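Side-chain contacts in HAD superfamily hydrolase (Brucella suis biovar 1, PDB 6NQ4), which is probably a phosphatase of the haloacid dehalogenase-like family, built from two parallel-sheet domains, with a sodium ion bound in one of them: residues T150-D155 with E161-L166; P182-E187 with L192-G197. All blocks are in the same frame, centred on the assembly; numbering follows the deposited sequence.

Interaction 1 (T150-D155 with E161-L166); sequences TGLYDD and EDYREL. With EDO (1,2-ethanediol), chain F.
The phenol of Y163 reaches from the end of a 3-10 segment just before helix 164-172 into the bend of the chain at L152 and Y153 and ends on a backbone amide. Y153 N donates to Y163 OH at 2.8 Å, with an N-H...O angle of 159°. The same hydroxyl is hydrogen-bonded to E158 OE1, so this oxygen has two hydrogen-bond partners. E158 OE1 also takes the amide of D154, and one carboxylate oxygen thus ties the tyrosine to the next backbone N-H of the bend. Tyrosine suits the place because it carries a polar tip on a long apolar ring: the hydroxyl meets the amide while the ring carbons pack between L152 and Y153.

Those neighbours meet different ring carbons. L152 approaches CE2, with CG 3.8 Å from Y163 CE2 and CD2 close by; its CG sits beside the backbone N (chi1 -77°), which carries CG and CD2 towards CE2, the two side chains crossing at a slant. Y153 comes to CE1, where its CD2 lies 3.8 Å from Y163 CE1. The two tyrosine planes are inclined by only 20°, yet the centroids are 6.0 Å apart, so the rings are slid past one another and barely overlap. What meets is therefore one flank of Y153 and the hydroxyl end of Y163: Y153 CD2 stands 3.3 Å from Y163 OH. The far end of Y153 is fixed separately, its OH bonding to the carbonyl of H121.

Both rings pack against I122 of strand 118-122, while L152 and Y163 also touch L199 of helix 196-205. The contact thus fastens the loop after strand 146-149 to the start of helix 164-172, beside strand 118-122 and helix 196-205.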
loop_
_atom_site.group_PDB
_atom_site.type_symbol
_atom_site.label_atom_id
_atom_site.label_comp_id
_atom_site.label_asym_id
_atom_site.label_seq_id
_atom_site.Cartn_x
_atom_site.Cartn_y
_atom_site.Cartn_z
ATOM N N THR A 150 -9.070 3.758 -7.769
ATOM C CA THR A 150 -8.010 2.769 -7.601
ATOM C C THR A 150 -6.715 3.190 -8.276
ATOM O O THR A 150 -5.666 2.637 -7.946
ATOM C CB THR A 150 -8.437 1.422 -8.192
ATOM O OG1 THR A 150 -8.731 1.590 -9.587
ATOM C CG2 THR A 150 -9.655 0.866 -7.464
ATOM N N GLY A 151 -6.757 4.162 -9.187
ATOM C CA GLY A 151 -5.579 4.576 -9.930
ATOM C C GLY A 151 -5.994 5.443 -11.103
ATOM O O GLY A 151 -7.133 5.890 -11.181
ATOM N N LEU A 152 -5.063 5.670 -12.014
ATOM C CA LEU A 152 -5.406 6.405 -13.226
ATOM C C LEU A 152 -5.946 5.427 -14.278
ATOM O O LEU A 152 -5.646 4.232 -14.252
ATOM C CB LEU A 152 -4.185 7.168 -13.772
ATOM C CG LEU A 152 -3.775 8.464 -13.056
ATOM C CD1 LEU A 152 -3.388 8.256 -11.587
ATOM C CD2 LEU A 152 -2.633 9.117 -13.835
ATOM N N TYR A 153 -6.755 5.944 -15.211
ATOM C CA TYR A 153 -7.289 5.092 -16.279
ATOM C C TYR A 153 -6.181 4.469 -17.119
ATOM O O TYR A 153 -6.253 3.286 -17.480
ATOM C CB TYR A 153 -8.247 5.871 -17.183
ATOM C CG TYR A 153 -9.531 6.257 -16.497
ATOM C CD1 TYR A 153 -10.410 5.280 -16.037
ATOM C CD2 TYR A 153 -9.867 7.596 -16.294
ATOM C CE1 TYR A 153 -11.590 5.622 -15.396
ATOM C CE2 TYR A 153 -11.034 7.946 -15.651
ATOM C CZ TYR A 153 -11.897 6.960 -15.199
ATOM O OH TYR A 153 -13.059 7.337 -14.567
ATOM N N ASP A 154 -5.158 5.249 -17.469
ATOM C CA ASP A 154 -4.010 4.727 -18.218
ATOM C C ASP A 154 -2.765 5.377 -17.621
ATOM O O ASP A 154 -2.325 6.448 -18.061
ATOM C CB ASP A 154 -4.123 4.988 -19.711
ATOM C CG ASP A 154 -2.935 4.418 -20.486
ATOM O OD1 ASP A 154 -1.947 3.980 -19.847
ATOM O OD2 ASP A 154 -2.982 4.385 -21.730
ATOM N N ASP A 155 -2.186 4.705 -16.637
ATOM C CA ASP A 155 -1.119 5.307 -15.853
ATOM C C ASP A 155 0.230 5.297 -16.551
ATOM O O ASP A 155 1.205 5.806 -15.988
ATOM C CB ASP A 155 -1.041 4.673 -14.460
ATOM C CG ASP A 155 -0.643 3.202 -14.481
ATOM O OD1 ASP A 155 -0.192 2.668 -15.527
ATOM O OD2 ASP A 155 -0.783 2.574 -13.406
ATOM N N GLU A 161 -2.590 16.199 -13.926
ATOM C CA GLU A 161 -3.151 17.355 -14.622
ATOM C C GLU A 161 -4.299 16.969 -15.554
ATOM O O GLU A 161 -5.252 17.744 -15.719
ATOM C CB GLU A 161 -2.047 18.080 -15.396
ATOM N N ASP A 162 -4.236 15.781 -16.163
ATOM C CA ASP A 162 -5.300 15.345 -17.059
ATOM C C ASP A 162 -6.624 15.168 -16.336
ATOM O O ASP A 162 -7.670 15.081 -16.994
ATOM C CB ASP A 162 -4.944 14.014 -17.726
ATOM C CG ASP A 162 -3.734 14.113 -18.627
ATOM O OD1 ASP A 162 -2.915 13.173 -18.631
ATOM O OD2 ASP A 162 -3.604 15.137 -19.330
ATOM N N TYR A 163 -6.605 15.081 -15.003
ATOM C CA TYR A 163 -7.797 14.824 -14.208
ATOM C C TYR A 163 -8.384 16.074 -13.575
ATOM O O TYR A 163 -9.402 15.974 -12.886
ATOM C CB TYR A 163 -7.480 13.793 -13.118
ATOM C CG TYR A 163 -7.292 12.417 -13.709
ATOM C CD1 TYR A 163 -8.308 11.472 -13.643
ATOM C CD2 TYR A 163 -6.120 12.081 -14.383
ATOM C CE1 TYR A 163 -8.160 10.249 -14.214
ATOM C CE2 TYR A 163 -5.966 10.844 -14.968
ATOM C CZ TYR A 163 -6.994 9.932 -14.877
ATOM O OH TYR A 163 -6.858 8.699 -15.459
ATOM N N ARG A 164 -7.789 17.247 -13.812
ATOM C CA ARG A 164 -8.215 18.456 -13.107
ATOM C C ARG A 164 -9.695 18.744 -13.334
ATOM O O ARG A 164 -10.451 18.948 -12.376
ATOM C CB ARG A 164 -7.353 19.642 -13.550
ATOM N N GLU A 165 -10.135 18.736 -14.593
ATOM C CA GLU A 165 -11.522 19.084 -14.891
ATOM C C GLU A 165 -12.497 18.080 -14.290
ATOM O O GLU A 165 -13.519 18.471 -13.715
ATOM C CB GLU A 165 -11.738 19.198 -16.398
ATOM C CG GLU A 165 -11.124 20.450 -17.029
ATOM C CD GLU A 165 -11.571 20.640 -18.471
ATOM O OE1 GLU A 165 -12.778 20.455 -18.755
ATOM O OE2 GLU A 165 -10.717 20.962 -19.323
ATOM N N LEU A 166 -12.192 16.782 -14.403
ATOM C CA LEU A 166 -13.047 15.744 -13.827
ATOM C C LEU A 166 -13.149 15.890 -12.309
ATOM O O LEU A 166 -14.247 15.857 -11.743
ATOM C CB LEU A 166 -12.491 14.371 -14.186
ATOM C CG LEU A 166 -13.177 13.176 -13.513
ATOM C CD1 LEU A 166 -14.646 13.065 -13.907
ATOM C CD2 LEU A 166 -12.413 11.884 -13.859
HETATM C C1 EDO F . 3.100 8.373 -16.665
HETATM O O1 EDO F . 2.602 9.718 -16.700
HETATM C C2 EDO F . 3.368 7.990 -15.215
HETATM O O2 EDO F . 2.129 7.674 -14.533
#

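Interaction 2 (P182-E187 with L192-G197); sequences PDIMVE and LIWCAG. With EDO (1,2-ethanediol), chain F; EDO (1,2-ethanediol), chain C.
M185 and W194 meet on one side of a two-stranded ribbon, the thioether folded over the indole. Methyl CE lies 3.7 Å from the centroid of the six-membered ring of W194, only 13° off the ring normal, a CH-pi contact. SD stands over the same ring at 4.1 Å, adding a Met-aromatic contact; the bend at chi3 (85°) turns the methyl CE over the ring whose face SD already overlies. A flexible, polarisable methionine suits this flat surface. Other apolar contacts extend the patch: L192 CB touches M185 CE, and I184 CG2 lies in the indole plane at its edge, 3.8 Å from W194 CZ3. On the face that carries V186 and I193, V186 CG1 packs 3.5 Å from the thiol SG of C195, just past the strand end.

The backbone bonds define an antiparallel beta hairpin of strands 185-188 and 191-194. V186 and I193 form its hydrogen-bonded pair, with V186 N to I193 O at 2.9 Å and I193 N to V186 O at 2.8 Å; M185-W194 and E187-L192 are the flanking non-hydrogen-bonded pairs. C195 N to I184 O prolongs the ladder. Beyond it, G197, with no side chain, lets its CA come 3.6 Å from P182 O.

Two ethanediols, probably from the crystallisation liquor, take polar atoms: D183 OD2 accepts from one, while its OD1 is held by N76; W194 N donates to the other almost straight, at 172°.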
loop_
_atom_site.group_PDB
_atom_site.type_symbol
_atom_site.label_atom_id
_atom_site.label_comp_id
_atom_site.label_asym_id
_atom_site.label_seq_id
_atom_site.Cartn_x
_atom_site.Cartn_y
_atom_site.Cartn_z
ATOM N N PRO A 182 -3.143 4.991 -1.145
ATOM C CA PRO A 182 -2.617 6.290 -0.691
ATOM C C PRO A 182 -1.315 6.737 -1.342
ATOM O O PRO A 182 -0.986 7.924 -1.208
ATOM C CB PRO A 182 -2.389 6.062 0.818
ATOM C CG PRO A 182 -3.252 4.938 1.182
ATOM C CD PRO A 182 -3.340 4.054 -0.024
ATOM N N ASP A 183 -0.545 5.844 -1.971
ATOM C CA ASP A 183 0.749 6.244 -2.537
ATOM C C ASP A 183 0.543 7.338 -3.586
ATOM O O ASP A 183 -0.450 7.341 -4.315
ATOM C CB ASP A 183 1.422 5.063 -3.254
ATOM C CG ASP A 183 1.892 3.937 -2.311
ATOM O OD1 ASP A 183 1.822 4.079 -1.074
ATOM O OD2 ASP A 183 2.350 2.891 -2.849
ATOM N N ILE A 184 1.504 8.271 -3.674
ATOM C CA ILE A 184 1.462 9.280 -4.731
ATOM C C ILE A 184 2.041 8.729 -6.028
ATOM O O ILE A 184 1.465 8.900 -7.110
ATOM C CB ILE A 184 2.212 10.545 -4.281
ATOM C CG1 ILE A 184 1.641 11.068 -2.965
ATOM C CG2 ILE A 184 2.218 11.605 -5.413
ATOM C CD1 ILE A 184 0.166 11.312 -3.010
ATOM N N MET A 185 3.196 8.080 -5.939
ATOM C CA MET A 185 3.821 7.407 -7.075
ATOM C C MET A 185 4.264 6.031 -6.623
ATOM O O MET A 185 4.332 5.739 -5.425
ATOM C CB MET A 185 5.054 8.155 -7.622
ATOM C CG MET A 185 4.769 9.600 -8.000
ATOM S SD MET A 185 6.018 10.301 -9.104
ATOM C CE MET A 185 5.350 9.732 -10.684
ATOM N N VAL A 186 4.564 5.184 -7.604
ATOM C CA VAL A 186 5.144 3.869 -7.365
ATOM C C VAL A 186 6.150 3.594 -8.468
ATOM O O VAL A 186 6.037 4.112 -9.583
ATOM C CB VAL A 186 4.049 2.764 -7.324
ATOM C CG1 VAL A 186 3.435 2.543 -8.701
ATOM C CG2 VAL A 186 4.579 1.441 -6.740
ATOM N N GLU A 187 7.139 2.781 -8.158
ATOM C CA GLU A 187 8.054 2.366 -9.206
ATOM C C GLU A 187 7.432 1.262 -10.055
ATOM O O GLU A 187 6.577 0.482 -9.600
ATOM C CB GLU A 187 9.387 1.908 -8.619
ATOM C CG GLU A 187 9.253 0.748 -7.654
ATOM C CD GLU A 187 9.115 1.222 -6.225
ATOM O OE1 GLU A 187 7.954 1.377 -5.747
ATOM O OE2 GLU A 187 10.185 1.462 -5.592
ATOM N N LEU A 192 8.672 5.806 -12.857
ATOM C CA LEU A 192 7.792 6.246 -11.774
ATOM C C LEU A 192 6.404 6.476 -12.352
ATOM O O LEU A 192 6.263 7.117 -13.407
ATOM C CB LEU A 192 8.314 7.521 -11.098
ATOM C CG LEU A 192 9.568 7.302 -10.247
ATOM C CD1 LEU A 192 10.278 8.613 -9.937
ATOM C CD2 LEU A 192 9.163 6.607 -8.971
ATOM N N ILE A 193 5.392 5.929 -11.679
ATOM C CA ILE A 193 4.018 5.889 -12.160
ATOM C C ILE A 193 3.124 6.576 -11.135
ATOM O O ILE A 193 3.214 6.290 -9.934
ATOM C CB ILE A 193 3.586 4.420 -12.326
ATOM C CG1 ILE A 193 4.541 3.664 -13.261
ATOM C CG2 ILE A 193 2.156 4.329 -12.803
ATOM C CD1 ILE A 193 4.531 4.165 -14.684
ATOM N N TRP A 194 2.212 7.422 -11.614
ATOM C CA TRP A 194 1.275 8.092 -10.723
ATOM C C TRP A 194 0.237 7.104 -10.201
ATOM O O TRP A 194 -0.233 6.238 -10.944
ATOM C CB TRP A 194 0.547 9.205 -11.476
ATOM C CG TRP A 194 1.447 10.327 -11.865
ATOM C CD1 TRP A 194 1.873 10.635 -13.127
ATOM C CD2 TRP A 194 2.042 11.284 -10.990
ATOM N NE1 TRP A 194 2.712 11.721 -13.086
ATOM C CE2 TRP A 194 2.821 12.154 -11.789
ATOM C CE3 TRP A 194 1.999 11.493 -9.612
ATOM C CZ2 TRP A 194 3.560 13.213 -11.250
ATOM C CZ3 TRP A 194 2.730 12.548 -9.078
ATOM C CH2 TRP A 194 3.496 13.398 -9.896
ATOM N N CYS A 195 -0.141 7.262 -8.933
ATOM C CA CYS A 195 -1.091 6.373 -8.273
ATOM C C CYS A 195 -2.332 7.138 -7.829
ATOM O O CYS A 195 -2.413 8.365 -7.914
ATOM C CB CYS A 195 -0.452 5.735 -7.044
ATOM S SG CYS A 195 0.954 4.688 -7.383
ATOM N N ALA A 196 -3.293 6.385 -7.285
ATOM C CA ALA A 196 -4.559 6.964 -6.846
ATOM C C ALA A 196 -4.350 8.081 -5.836
ATOM O O ALA A 196 -5.126 9.042 -5.809
ATOM C CB ALA A 196 -5.430 5.879 -6.223
ATOM N N GLY A 197 -3.332 7.959 -4.976
ATOM C CA GLY A 197 -3.101 8.958 -3.951
ATOM C C GLY A 197 -2.821 10.334 -4.519
ATOM O O GLY A 197 -3.118 11.350 -3.879
HETATM C C1 EDO F . 3.100 8.373 -16.665
HETATM O O1 EDO F . 2.602 9.718 -16.700
HETATM C C2 EDO F . 3.368 7.990 -15.215
HETATM O O2 EDO F . 2.129 7.674 -14.533
HETATM C C1 EDO C . 1.294 -0.564 -6.053
HETATM O O1 EDO C . 0.309 -0.238 -7.047
HETATM C C2 EDO C . 1.160 0.392 -4.872
HETATM O O2 EDO C . 1.434 1.760 -5.257
#

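In the fold
The two interactions follow one another along the chain, their centres about 12 Å apart, and meet directly: D155 packs on I193, and G151 and T150 on A196. Both are partly buried, but interaction 2 lies nearer the centre of the chain and buries about three times the surface (597 against 188 Å²). Interaction 1 depends on one tyrosine hydroxyl and apolar ring carbons between a loop and a helix start; interaction 2 combines a backbone ladder with a methionine over an indole. Helix 196-205 links them, since it starts within 192-197 and touches L152 and Y163. One ethanediol bridges D155 O and W194 N, while D183 lies close to a bound phosphate.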